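Local coordinates for protein hypoxanthine-guanine phosphoribosyltransferase (Thermus thermophilus, PDB 3ACC) that probably catalyses the magnesium-dependent transfer of phosphoribose from its diphosphate donor to hypoxanthine or guanine, giving IMP or GMP in purine salvage, at residues Ser133-Arg138 with Gly148-Asp153; Asp103-Gly108 with Val140-His145; Tyr155-Gly160 with Thr174-Glu179. All blocks are in the same frame, centred on the assembly; numbering follows the deposited sequence.

Contact 1: Ser133-Arg138 with Gly148-Asp153; sequences SKPSRR and GFEIED. With 5GP (guanosine-5'-monophosphate), chain B.
Ser133 and Glu150 form a parallel beta bridge near the surface of the phosphoribosyltransferase domain, at the point where strand 146-150 runs out beside the loop that supplies the purine-binding lysine. The bridge is uneven. Ile151 N meets Ser133 O at 2.9 Å along an almost straight line (174° at the hydrogen), whereas Ser133 N reaches Phe149 O only weakly. Past the bridge, side chains take over. The aliphatic part of Lys134 crosses Ile151, with Lys134 CG 3.5 Å from Ile151 CG1, and a bend at chi3 (-66°) carries the ammonium group to the guanine of the bound GMP. There Lys134 NZ donates to both N7 and O6, each at 3.0 Å, so that one nitrogen reads two adjacent acceptors of a 6-oxopurine. A water accepts from the same NZ and donates to Asp153 OD1 at 2.6 Å, relaying between charges that do not meet directly. A leucine in place of Lys134 would probably leave N7 and O6 without their shared donor and strand the water on Asp153. Asp153 also lies against the methylenes of Arg137, its OD1 3.5 Å from Arg137 CD; the two planes are only 14° apart, but OD1 lies well out of the guanidinium plane with no N-H pointing at it, and NH2 of that arginine is spent on a salt bridge to Asp106. At the outer end, Pro135 CG rests on Glu150 CG at 3.6 Å. In the parallel sheet strand 132-133 lies between strand 146-150 and strand 104-105, an outermost strand within this chain, and Ser133, Lys134 and Ile151 pack on the latter.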
loop_
_atom_site.group_PDB
_atom_site.type_symbol
_atom_site.label_atom_id
_atom_site.label_comp_id
_atom_site.label_asym_id
_atom_site.label_seq_id
_atom_site.Cartn_x
_atom_site.Cartn_y
_atom_site.Cartn_z
ATOM N N SER A 133 -3.374 15.690 10.219
ATOM C CA SER A 133 -2.629 16.273 11.329
ATOM C C SER A 133 -3.568 16.865 12.388
ATOM O O SER A 133 -4.516 17.586 12.064
ATOM C CB SER A 133 -1.674 17.356 10.819
ATOM O OG SER A 133 -0.946 17.931 11.891
ATOM N N LYS A 134 -3.310 16.531 13.649
ATOM C CA LYS A 134 -4.099 17.032 14.776
ATOM C C LYS A 134 -3.162 17.915 15.610
ATOM O O LYS A 134 -2.728 17.533 16.694
ATOM C CB LYS A 134 -4.629 15.856 15.615
ATOM C CG LYS A 134 -5.573 14.931 14.846
ATOM C CD LYS A 134 -6.059 13.736 15.676
ATOM C CE LYS A 134 -4.922 12.776 16.023
ATOM N NZ LYS A 134 -5.422 11.558 16.730
ATOM N N PRO A 135 -2.852 19.120 15.110
ATOM C CA PRO A 135 -1.958 20.065 15.788
ATOM C C PRO A 135 -2.272 20.441 17.236
ATOM O O PRO A 135 -1.376 20.874 17.963
ATOM C CB PRO A 135 -1.956 21.272 14.849
ATOM C CG PRO A 135 -3.330 21.238 14.265
ATOM C CD PRO A 135 -3.515 19.764 13.959
ATOM N N SER A 136 -3.519 20.274 17.668
ATOM C CA SER A 136 -3.862 20.614 19.047
ATOM C C SER A 136 -3.231 19.609 19.997
ATOM O O SER A 136 -3.104 19.862 21.193
ATOM C CB SER A 136 -5.386 20.642 19.250
ATOM O OG SER A 136 -5.986 19.387 18.999
ATOM N N ARG A 137 -2.822 18.474 19.441
ATOM C CA ARG A 137 -2.206 17.394 20.200
ATOM C C ARG A 137 -0.680 17.408 20.089
ATOM O O ARG A 137 0.002 16.623 20.745
ATOM C CB ARG A 137 -2.735 16.053 19.681
ATOM C CG ARG A 137 -4.203 15.783 20.001
ATOM C CD ARG A 137 -4.317 14.927 21.253
ATOM N NE ARG A 137 -3.582 13.673 21.090
ATOM C CZ ARG A 137 -3.401 12.773 22.050
ATOM N NH1 ARG A 137 -3.900 12.979 23.262
ATOM N NH2 ARG A 137 -2.716 11.662 21.799
ATOM N N ARG A 138 -0.154 18.311 19.266
ATOM C CA ARG A 138 1.283 18.411 19.029
ATOM C C ARG A 138 2.126 18.687 20.280
ATOM O O ARG A 138 1.881 19.641 21.019
ATOM C CB ARG A 138 1.545 19.492 17.967
ATOM C CG ARG A 138 2.880 19.370 17.218
ATOM C CD ARG A 138 3.063 17.974 16.623
ATOM N NE ARG A 138 1.802 17.423 16.133
ATOM C CZ ARG A 138 1.178 17.820 15.028
ATOM N NH1 ARG A 138 1.701 18.777 14.272
ATOM N NH2 ARG A 138 0.016 17.271 14.693
ATOM N N GLY A 148 -2.632 16.801 3.847
ATOM C CA GLY A 148 -3.928 16.590 3.239
ATOM C C GLY A 148 -4.959 17.476 3.914
ATOM O O GLY A 148 -5.501 18.395 3.301
ATOM N N PHE A 149 -5.207 17.212 5.192
ATOM C CA PHE A 149 -6.189 17.961 5.962
ATOM C C PHE A 149 -5.738 18.119 7.405
ATOM O O PHE A 149 -5.186 17.188 7.991
ATOM C CB PHE A 149 -7.530 17.218 6.001
ATOM C CG PHE A 149 -8.039 16.782 4.658
ATOM C CD1 PHE A 149 -8.946 17.568 3.952
ATOM C CD2 PHE A 149 -7.636 15.564 4.111
ATOM C CE1 PHE A 149 -9.451 17.145 2.723
ATOM C CE2 PHE A 149 -8.135 15.133 2.881
ATOM C CZ PHE A 149 -9.044 15.923 2.186
ATOM N N GLU A 150 -5.970 19.299 7.972
ATOM C CA GLU A 150 -5.656 19.548 9.373
ATOM C C GLU A 150 -7.014 19.322 10.041
ATOM O O GLU A 150 -8.026 19.846 9.572
ATOM C CB GLU A 150 -5.191 20.992 9.579
ATOM C CG GLU A 150 -4.997 21.386 11.042
ATOM C CD GLU A 150 -4.553 22.826 11.194
ATOM O OE1 GLU A 150 -3.362 23.122 10.947
ATOM O OE2 GLU A 150 -5.401 23.667 11.547
ATOM N N ILE A 151 -7.045 18.539 11.113
ATOM C CA ILE A 151 -8.308 18.238 11.787
ATOM C C ILE A 151 -8.282 18.478 13.293
ATOM O O ILE A 151 -7.218 18.644 13.901
ATOM C CB ILE A 151 -8.713 16.760 11.569
ATOM C CG1 ILE A 151 -7.626 15.845 12.147
ATOM C CG2 ILE A 151 -8.927 16.482 10.072
ATOM C CD1 ILE A 151 -7.938 14.368 12.074
ATOM N N GLU A 152 -9.470 18.487 13.891
ATOM C CA GLU A 152 -9.590 18.670 15.329
ATOM C C GLU A 152 -9.160 17.371 15.994
ATOM O O GLU A 152 -8.963 16.352 15.325
ATOM C CB GLU A 152 -11.036 18.986 15.720
ATOM C CG GLU A 152 -12.040 17.900 15.357
ATOM C CD GLU A 152 -13.434 18.196 15.891
ATOM O OE1 GLU A 152 -13.638 18.115 17.125
ATOM O OE2 GLU A 152 -14.324 18.520 15.073
ATOM N N ASP A 153 -9.022 17.404 17.313
ATOM C CA ASP A 153 -8.617 16.223 18.052
ATOM C C ASP A 153 -9.717 15.166 18.081
ATOM O O ASP A 153 -10.807 15.400 18.612
ATOM C CB ASP A 153 -8.224 16.614 19.476
ATOM C CG ASP A 153 -7.823 15.423 20.309
ATOM O OD1 ASP A 153 -7.377 14.416 19.723
ATOM O OD2 ASP A 153 -7.940 15.498 21.548
HETATM P P 5GP B . 2.237 10.389 17.006
HETATM O O1P 5GP B . 1.718 10.775 18.332
HETATM O O2P 5GP B . 3.712 9.790 17.174
HETATM O O3P 5GP B . 2.294 11.677 16.044
HETATM O "O5'" 5GP B . 1.221 9.296 16.368
HETATM C "C5'" 5GP B . 1.949 8.454 15.480
HETATM C "C4'" 5GP B . 1.055 7.304 15.008
HETATM O "O4'" 5GP B . -0.081 7.126 15.914
HETATM C "C3'" 5GP B . 0.423 7.632 13.645
HETATM O "O3'" 5GP B . 1.323 7.331 12.579
HETATM C "C2'" 5GP B . -0.795 6.708 13.641
HETATM O "O2'" 5GP B . -0.459 5.380 13.215
HETATM C "C1'" 5GP B . -1.241 6.727 15.120
HETATM N N9 5GP B . -2.411 7.606 15.288
HETATM C C8 5GP B . -2.445 8.866 15.838
HETATM N N7 5GP B . -3.668 9.332 15.806
HETATM C C5 5GP B . -4.481 8.407 15.241
HETATM C C6 5GP B . -5.882 8.336 14.936
HETATM O O6 5GP B . -6.632 9.266 15.196
HETATM N N1 5GP B . -6.365 7.195 14.341
HETATM C C2 5GP B . -5.521 6.143 14.044
HETATM N N2 5GP B . -6.020 5.015 13.447
HETATM N N3 5GP B . -4.228 6.206 14.322
HETATM C C4 5GP B . -3.680 7.293 14.907
HETATM O O HOH W 1 -6.585 11.930 19.349
HETATM O O HOH W 2 -6.020 19.446 16.222
#

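Contact 2: Asp103-Gly108 with Val140-His145. With 5GP (guanosine-5'-monophosphate), chain B.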
loop_
_atom_site.group_PDB
_atom_site.type_symbol
_atom_site.label_atom_id
_atom_site.label_comp_id
_atom_site.label_asym_id
_atom_site.label_seq_id
_atom_site.Cartn_x
_atom_site.Cartn_y
_atom_site.Cartn_z
ATOM N N ASP A 103 0.553 8.637 7.712
ATOM C CA ASP A 103 -0.906 8.643 7.740
ATOM C C ASP A 103 -1.439 9.867 8.484
ATOM O O ASP A 103 -2.163 10.685 7.917
ATOM C CB ASP A 103 -1.456 7.349 8.367
ATOM C CG ASP A 103 -0.853 7.030 9.729
ATOM O OD1 ASP A 103 0.057 7.751 10.186
ATOM O OD2 ASP A 103 -1.296 6.034 10.347
ATOM N N ILE A 104 -1.073 10.006 9.750
ATOM C CA ILE A 104 -1.537 11.140 10.532
ATOM C C ILE A 104 -0.527 11.519 11.605
ATOM O O ILE A 104 0.099 10.653 12.212
ATOM C CB ILE A 104 -2.906 10.828 11.184
ATOM C CG1 ILE A 104 -3.346 11.999 12.066
ATOM C CG2 ILE A 104 -2.826 9.530 11.985
ATOM C CD1 ILE A 104 -4.783 11.882 12.539
ATOM N N VAL A 105 -0.356 12.820 11.813
ATOM C CA VAL A 105 0.568 13.319 12.821
ATOM C C VAL A 105 -0.233 13.727 14.051
ATOM O O VAL A 105 -1.049 14.649 13.997
ATOM C CB VAL A 105 1.362 14.527 12.296
ATOM C CG1 VAL A 105 2.300 15.064 13.393
ATOM C CG2 VAL A 105 2.156 14.117 11.045
ATOM N N ASP A 106 -0.003 13.024 15.156
ATOM C CA ASP A 106 -0.708 13.289 16.407
ATOM C C ASP A 106 0.180 14.124 17.335
ATOM O O ASP A 106 0.216 15.353 17.221
ATOM C CB ASP A 106 -1.097 11.954 17.050
ATOM C CG ASP A 106 -2.045 12.114 18.222
ATOM O OD1 ASP A 106 -2.740 13.151 18.313
ATOM O OD2 ASP A 106 -2.110 11.183 19.047
ATOM N N THR A 107 0.902 13.476 18.244
ATOM C CA THR A 107 1.781 14.222 19.144
ATOM C C THR A 107 3.029 14.650 18.376
ATOM O O THR A 107 3.688 15.626 18.742
ATOM C CB THR A 107 2.230 13.377 20.360
ATOM O OG1 THR A 107 3.035 12.279 19.914
ATOM C CG2 THR A 107 1.017 12.851 21.127
ATOM N N GLY A 108 3.345 13.912 17.312
ATOM C CA GLY A 108 4.516 14.217 16.505
ATOM C C GLY A 108 5.763 13.447 16.924
ATOM O O GLY A 108 6.809 13.526 16.269
ATOM N N VAL A 140 5.712 17.845 19.943
ATOM C CA VAL A 140 7.019 18.023 19.336
ATOM C C VAL A 140 6.787 18.599 17.948
ATOM O O VAL A 140 6.119 17.985 17.119
ATOM C CB VAL A 140 7.770 16.684 19.195
ATOM C CG1 VAL A 140 9.185 16.940 18.698
ATOM C CG2 VAL A 140 7.797 15.959 20.529
ATOM N N GLU A 141 7.338 19.778 17.697
ATOM C CA GLU A 141 7.165 20.436 16.412
ATOM C C GLU A 141 7.894 19.711 15.286
ATOM O O GLU A 141 9.125 19.671 15.249
ATOM C CB GLU A 141 7.654 21.885 16.501
ATOM C CG GLU A 141 7.216 22.762 15.344
ATOM C CD GLU A 141 5.713 22.717 15.119
ATOM O OE1 GLU A 141 4.956 22.798 16.110
ATOM O OE2 GLU A 141 5.292 22.606 13.949
ATOM N N VAL A 142 7.119 19.130 14.375
ATOM C CA VAL A 142 7.671 18.417 13.231
ATOM C C VAL A 142 7.111 19.010 11.944
ATOM O O VAL A 142 5.981 19.497 11.901
ATOM C CB VAL A 142 7.351 16.913 13.290
ATOM C CG1 VAL A 142 8.244 16.236 14.332
ATOM C CG2 VAL A 142 5.887 16.705 13.635
ATOM N N PRO A 143 7.904 18.982 10.871
ATOM C CA PRO A 143 7.449 19.537 9.599
ATOM C C PRO A 143 6.530 18.656 8.769
ATOM O O PRO A 143 6.671 17.432 8.740
ATOM C CB PRO A 143 8.757 19.824 8.870
ATOM C CG PRO A 143 9.628 18.672 9.311
ATOM C CD PRO A 143 9.321 18.566 10.801
ATOM N N ILE A 144 5.568 19.298 8.111
ATOM C CA ILE A 144 4.664 18.610 7.206
ATOM C C ILE A 144 4.584 19.517 5.986
ATOM O O ILE A 144 3.869 20.514 5.993
ATOM C CB ILE A 144 3.252 18.422 7.788
ATOM C CG1 ILE A 144 3.320 17.677 9.122
ATOM C CG2 ILE A 144 2.409 17.617 6.803
ATOM C CD1 ILE A 144 1.962 17.280 9.657
ATOM N N HIS A 145 5.327 19.178 4.939
ATOM C CA HIS A 145 5.344 20.002 3.736
ATOM C C HIS A 145 4.160 19.770 2.810
ATOM O O HIS A 145 3.805 20.640 2.019
ATOM C CB HIS A 145 6.644 19.765 2.964
ATOM C CG HIS A 145 7.871 19.865 3.814
ATOM N ND1 HIS A 145 8.237 18.883 4.708
ATOM C CD2 HIS A 145 8.798 20.846 3.929
ATOM C CE1 HIS A 145 9.337 19.256 5.340
ATOM N NE2 HIS A 145 9.697 20.444 4.886
HETATM P P 5GP B . 2.237 10.389 17.006
HETATM O O1P 5GP B . 1.718 10.775 18.332
HETATM O O2P 5GP B . 3.712 9.790 17.174
HETATM O O3P 5GP B . 2.294 11.677 16.044
HETATM O "O5'" 5GP B . 1.221 9.296 16.368
HETATM C "C5'" 5GP B . 1.949 8.454 15.480
HETATM C "C4'" 5GP B . 1.055 7.304 15.008
HETATM O "O4'" 5GP B . -0.081 7.126 15.914
HETATM C "C3'" 5GP B . 0.423 7.632 13.645
HETATM O "O3'" 5GP B . 1.323 7.331 12.579
HETATM C "C2'" 5GP B . -0.795 6.708 13.641
HETATM O "O2'" 5GP B . -0.459 5.380 13.215
HETATM C "C1'" 5GP B . -1.241 6.727 15.120
HETATM N N9 5GP B . -2.411 7.606 15.288
HETATM C C8 5GP B . -2.445 8.866 15.838
HETATM N N7 5GP B . -3.668 9.332 15.806
HETATM C C5 5GP B . -4.481 8.407 15.241
HETATM C C6 5GP B . -5.882 8.336 14.936
HETATM O O6 5GP B . -6.632 9.266 15.196
HETATM N N1 5GP B . -6.365 7.195 14.341
HETATM C C2 5GP B . -5.521 6.143 14.044
HETATM N N2 5GP B . -6.020 5.015 13.447
HETATM N N3 5GP B . -4.228 6.206 14.322
HETATM C C4 5GP B . -3.680 7.293 14.907
#
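Thr107 faces two ways in this contact: its carbonyl receives Val140 N at 3.2 Å from Thr107 O, while its amide and hydroxyl hold the phosphate of GMP. With OG1 set between the backbone N and the carbonyl carbon (chi1 65°), both donors of Thr107 converge on the same phosphate oxygen, O1P. A second oxygen, O3P, is gripped by Asp106 N and Gly108 N, each at 2.8 Å. This is the phosphate-binding loop of type I phosphoribosyltransferases, built largely from backbone N-H groups. At the other end of the segment, Asp103 takes the two ribose hydroxyls with its two carboxylate oxygens, OD1 accepting from O3' at 2.7 Å and OD2 from O2' at 3.1 Å; OD1 also receives Ile104 N from above the carboxylate plane. The packing behind this first shell probably helps to position it. Val105 and Ile144 reach toward each other tip to tip, and the methyls Val105 CG2 and Ile144 CD1 press to 3.5 Å, tighter than ordinary van der Waals contact. Val142 slides past Val105 and turns its CG1 to Gly108 O at 3.6 Å. Gly108 itself turns with a phi of 93°, and a side chain there would run into Val140 O as well as the preceding carbonyl. It occupies the N-cap of helix 109-120, whose amino end probably adds a favourable field at the phosphate. Segment 140-145 thereby lies across the back of the loop: Val140 and Val142 also pack on Ser112 of that helix, whereas Ile144 fits against Ala130 of strand 125-130 and Ser133 of strand 132-133.

Contact 3: Tyr155-Gly160 with Thr174-Glu179; sequences YVYGYG and TSIRPE. With 5GP (guanosine-5'-monophosphate), chain B.
Tyr157 and Thr174 pair across a small two-stranded antiparallel sheet, separate from the main parallel sheet and consistent with part of the hood that closes over the base in type I phosphoribosyltransferases. They form a hydrogen-bonded pair: Thr174 N donates to Tyr157 O at 3.0 Å, close to the axis of that carbonyl, while Tyr157 N approaches Thr174 O from well above the carbonyl plane. Their side chains leave the same face of the sheet and run side by side. A chi1 of 61° lays the tyrosine ring toward the partner strand, and Thr174 CG2 lies over one ring face, displaced toward the CE1-CZ rim, as a CH-pi contact, 3.5 Å from the centroid and 23° off the normal. Thr174 OG1 is bonded to Gln13 and Gly8, which is consistent with the methyl being the branch turned to the ring. Ile176, third in the area the partner segment covers, crosses the ring at about a right angle, its CG2 3.5 Å from Tyr157 CE2. Its amide makes a weak bond to Tyr155 O, and a water joins its carbonyl to Tyr155 N. Two methyl groups, Thr174 CG2 and Ile176 CG2, thus meet the ring of Tyr157 and probably limit how it can turn.

Between these residues, Val156 and Ser175 form a non-hydrogen-bonded pair with their CA atoms just 4.0 Å apart, which leaves the amide and carbonyl of Val156 turned outward for guanine. Val156 N donates to O6 at 3.0 Å, and Val156 O accepts from N1 at 2.7 Å. Beside them Tyr155, whose OH is bonded to Asp162 O, covers the base: guanine N1 sits 3.5 Å above the plane of its ring, over the centre.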
loop_
_atom_site.group_PDB
_atom_site.type_symbol
_atom_site.label_atom_id
_atom_site.label_comp_id
_atom_site.label_asym_id
_atom_site.label_seq_id
_atom_site.Cartn_x
_atom_site.Cartn_y
_atom_site.Cartn_z
ATOM N N TYR A 155 -10.195 10.480 17.337
ATOM C CA TYR A 155 -9.581 9.250 16.866
ATOM C C TYR A 155 -10.269 8.857 15.570
ATOM O O TYR A 155 -11.421 8.419 15.568
ATOM C CB TYR A 155 -9.700 8.120 17.889
ATOM C CG TYR A 155 -8.903 6.892 17.488
ATOM C CD1 TYR A 155 -9.429 5.947 16.602
ATOM C CD2 TYR A 155 -7.605 6.699 17.955
ATOM C CE1 TYR A 155 -8.680 4.847 16.191
ATOM C CE2 TYR A 155 -6.844 5.602 17.549
ATOM C CZ TYR A 155 -7.389 4.681 16.667
ATOM O OH TYR A 155 -6.635 3.606 16.251
ATOM N N VAL A 156 -9.547 9.026 14.468
ATOM C CA VAL A 156 -10.068 8.715 13.148
ATOM C C VAL A 156 -9.649 7.316 12.715
ATOM O O VAL A 156 -8.816 6.679 13.356
ATOM C CB VAL A 156 -9.554 9.739 12.108
ATOM C CG1 VAL A 156 -9.945 11.154 12.534
ATOM C CG2 VAL A 156 -8.033 9.634 11.976
ATOM N N TYR A 157 -10.254 6.835 11.639
ATOM C CA TYR A 157 -9.921 5.529 11.097
ATOM C C TYR A 157 -10.479 5.438 9.686
ATOM O O TYR A 157 -11.288 6.276 9.276
ATOM C CB TYR A 157 -10.461 4.405 11.991
ATOM C CG TYR A 157 -11.963 4.368 12.171
ATOM C CD1 TYR A 157 -12.765 3.590 11.333
ATOM C CD2 TYR A 157 -12.579 5.080 13.200
ATOM C CE1 TYR A 157 -14.142 3.516 11.525
ATOM C CE2 TYR A 157 -13.962 5.017 13.398
ATOM C CZ TYR A 157 -14.736 4.232 12.558
ATOM O OH TYR A 157 -16.097 4.156 12.749
ATOM N N GLY A 158 -10.029 4.437 8.940
ATOM C CA GLY A 158 -10.471 4.278 7.570
ATOM C C GLY A 158 -9.361 4.735 6.643
ATOM O O GLY A 158 -8.388 5.346 7.093
ATOM N N TYR A 159 -9.496 4.430 5.358
ATOM C CA TYR A 159 -8.507 4.814 4.352
ATOM C C TYR A 159 -7.085 4.418 4.783
ATOM O O TYR A 159 -6.136 5.203 4.656
ATOM C CB TYR A 159 -8.587 6.329 4.098
ATOM C CG TYR A 159 -7.866 6.798 2.847
ATOM C CD1 TYR A 159 -8.388 6.547 1.576
ATOM C CD2 TYR A 159 -6.653 7.475 2.934
ATOM C CE1 TYR A 159 -7.713 6.966 0.414
ATOM C CE2 TYR A 159 -5.965 7.890 1.786
ATOM C CZ TYR A 159 -6.499 7.632 0.531
ATOM O OH TYR A 159 -5.798 8.012 -0.600
ATOM N N GLY A 160 -6.945 3.195 5.293
ATOM C CA GLY A 160 -5.645 2.718 5.735
ATOM C C GLY A 160 -5.460 2.745 7.246
ATOM O O GLY A 160 -4.757 1.901 7.804
ATOM N N THR A 174 -13.249 8.432 8.702
ATOM C CA THR A 174 -14.339 8.681 9.633
ATOM C C THR A 174 -13.747 8.717 11.048
ATOM O O THR A 174 -12.528 8.786 11.209
ATOM C CB THR A 174 -15.435 7.591 9.520
ATOM O OG1 THR A 174 -16.570 7.960 10.317
ATOM C CG2 THR A 174 -14.906 6.249 9.980
ATOM N N SER A 175 -14.594 8.670 12.069
ATOM C CA SER A 175 -14.097 8.725 13.439
ATOM C C SER A 175 -15.159 8.317 14.449
ATOM O O SER A 175 -16.321 8.127 14.096
ATOM C CB SER A 175 -13.624 10.146 13.758
ATOM O OG SER A 175 -14.687 11.077 13.597
ATOM N N ILE A 176 -14.744 8.182 15.706
ATOM C CA ILE A 176 -15.651 7.816 16.789
ATOM C C ILE A 176 -15.725 8.979 17.772
ATOM O O ILE A 176 -14.942 9.925 17.682
ATOM C CB ILE A 176 -15.150 6.577 17.564
ATOM C CG1 ILE A 176 -13.752 6.852 18.130
ATOM C CG2 ILE A 176 -15.143 5.355 16.656
ATOM C CD1 ILE A 176 -13.222 5.761 19.041
ATOM N N ARG A 177 -16.667 8.903 18.706
ATOM C CA ARG A 177 -16.823 9.947 19.712
ATOM C C ARG A 177 -15.847 9.671 20.851
ATOM O O ARG A 177 -15.508 8.517 21.122
ATOM C CB ARG A 177 -18.255 9.963 20.260
ATOM C CG ARG A 177 -19.317 10.312 19.234
ATOM C CD ARG A 177 -20.700 10.393 19.868
ATOM N NE ARG A 177 -21.718 10.767 18.891
ATOM C CZ ARG A 177 -22.998 10.986 19.180
ATOM N NH1 ARG A 177 -23.434 10.872 20.429
ATOM N NH2 ARG A 177 -23.847 11.317 18.215
ATOM N N PRO A 178 -15.374 10.728 21.528
ATOM C CA PRO A 178 -14.433 10.551 22.640
ATOM C C PRO A 178 -14.925 9.519 23.661
ATOM O O PRO A 178 -14.124 8.820 24.287
ATOM C CB PRO A 178 -14.334 11.955 23.227
ATOM C CG PRO A 178 -14.488 12.826 22.010
ATOM C CD PRO A 178 -15.631 12.157 21.274
ATOM N N GLU A 179 -16.242 9.424 23.819
ATOM C CA GLU A 179 -16.835 8.479 24.761
ATOM C C GLU A 179 -16.578 7.039 24.323
ATOM O O GLU A 179 -17.436 6.168 24.475
ATOM C CB GLU A 179 -18.344 8.713 24.878
ATOM C CG GLU A 179 -18.736 10.118 25.313
ATOM C CD GLU A 179 -18.439 11.162 24.252
ATOM O OE1 GLU A 179 -18.977 11.040 23.132
ATOM O OE2 GLU A 179 -17.672 12.105 24.540
HETATM P P 5GP B . 2.237 10.389 17.006
HETATM O O1P 5GP B . 1.718 10.775 18.332
HETATM O O2P 5GP B . 3.712 9.790 17.174
HETATM O O3P 5GP B . 2.294 11.677 16.044
HETATM O "O5'" 5GP B . 1.221 9.296 16.368
HETATM C "C5'" 5GP B . 1.949 8.454 15.480
HETATM C "C4'" 5GP B . 1.055 7.304 15.008
HETATM O "O4'" 5GP B . -0.081 7.126 15.914
HETATM C "C3'" 5GP B . 0.423 7.632 13.645
HETATM O "O3'" 5GP B . 1.323 7.331 12.579
HETATM C "C2'" 5GP B . -0.795 6.708 13.641
HETATM O "O2'" 5GP B . -0.459 5.380 13.215
HETATM C "C1'" 5GP B . -1.241 6.727 15.120
HETATM N N9 5GP B . -2.411 7.606 15.288
HETATM C C8 5GP B . -2.445 8.866 15.838
HETATM N N7 5GP B . -3.668 9.332 15.806
HETATM C C5 5GP B . -4.481 8.407 15.241
HETATM C C6 5GP B . -5.882 8.336 14.936
HETATM O O6 5GP B . -6.632 9.266 15.196
HETATM N N1 5GP B . -6.365 7.195 14.341
HETATM C C2 5GP B . -5.521 6.143 14.044
HETATM N N2 5GP B . -6.020 5.015 13.447
HETATM N N3 5GP B . -4.228 6.206 14.322
HETATM C C4 5GP B . -3.680 7.293 14.907
HETATM O O HOH W 3 -12.823 10.995 19.088
#

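Overall arrangement
The three contacts meet on a single GMP: contact 2 holds phosphate and ribose and sets Ile104 against the base, contact 1 takes the N7 and O6 side of the base, and contact 3 its O6 and N1 side and one face. Contacts 1 and 2, centred about 9 Å apart, share the parallel sheet, and their segments alternate along the chain; Arg138 NE reaches Asp106 O at 2.8 Å, a probable hydrogen bond. Contact 3 follows in sequence, its centre about 13 Å from that of contact 1 and 18 Å from that of contact 2. Val156 links it to both, with CG1 3.8 Å from Ile151 CD1 and CG2 4.0 Å from Ile104 CD1.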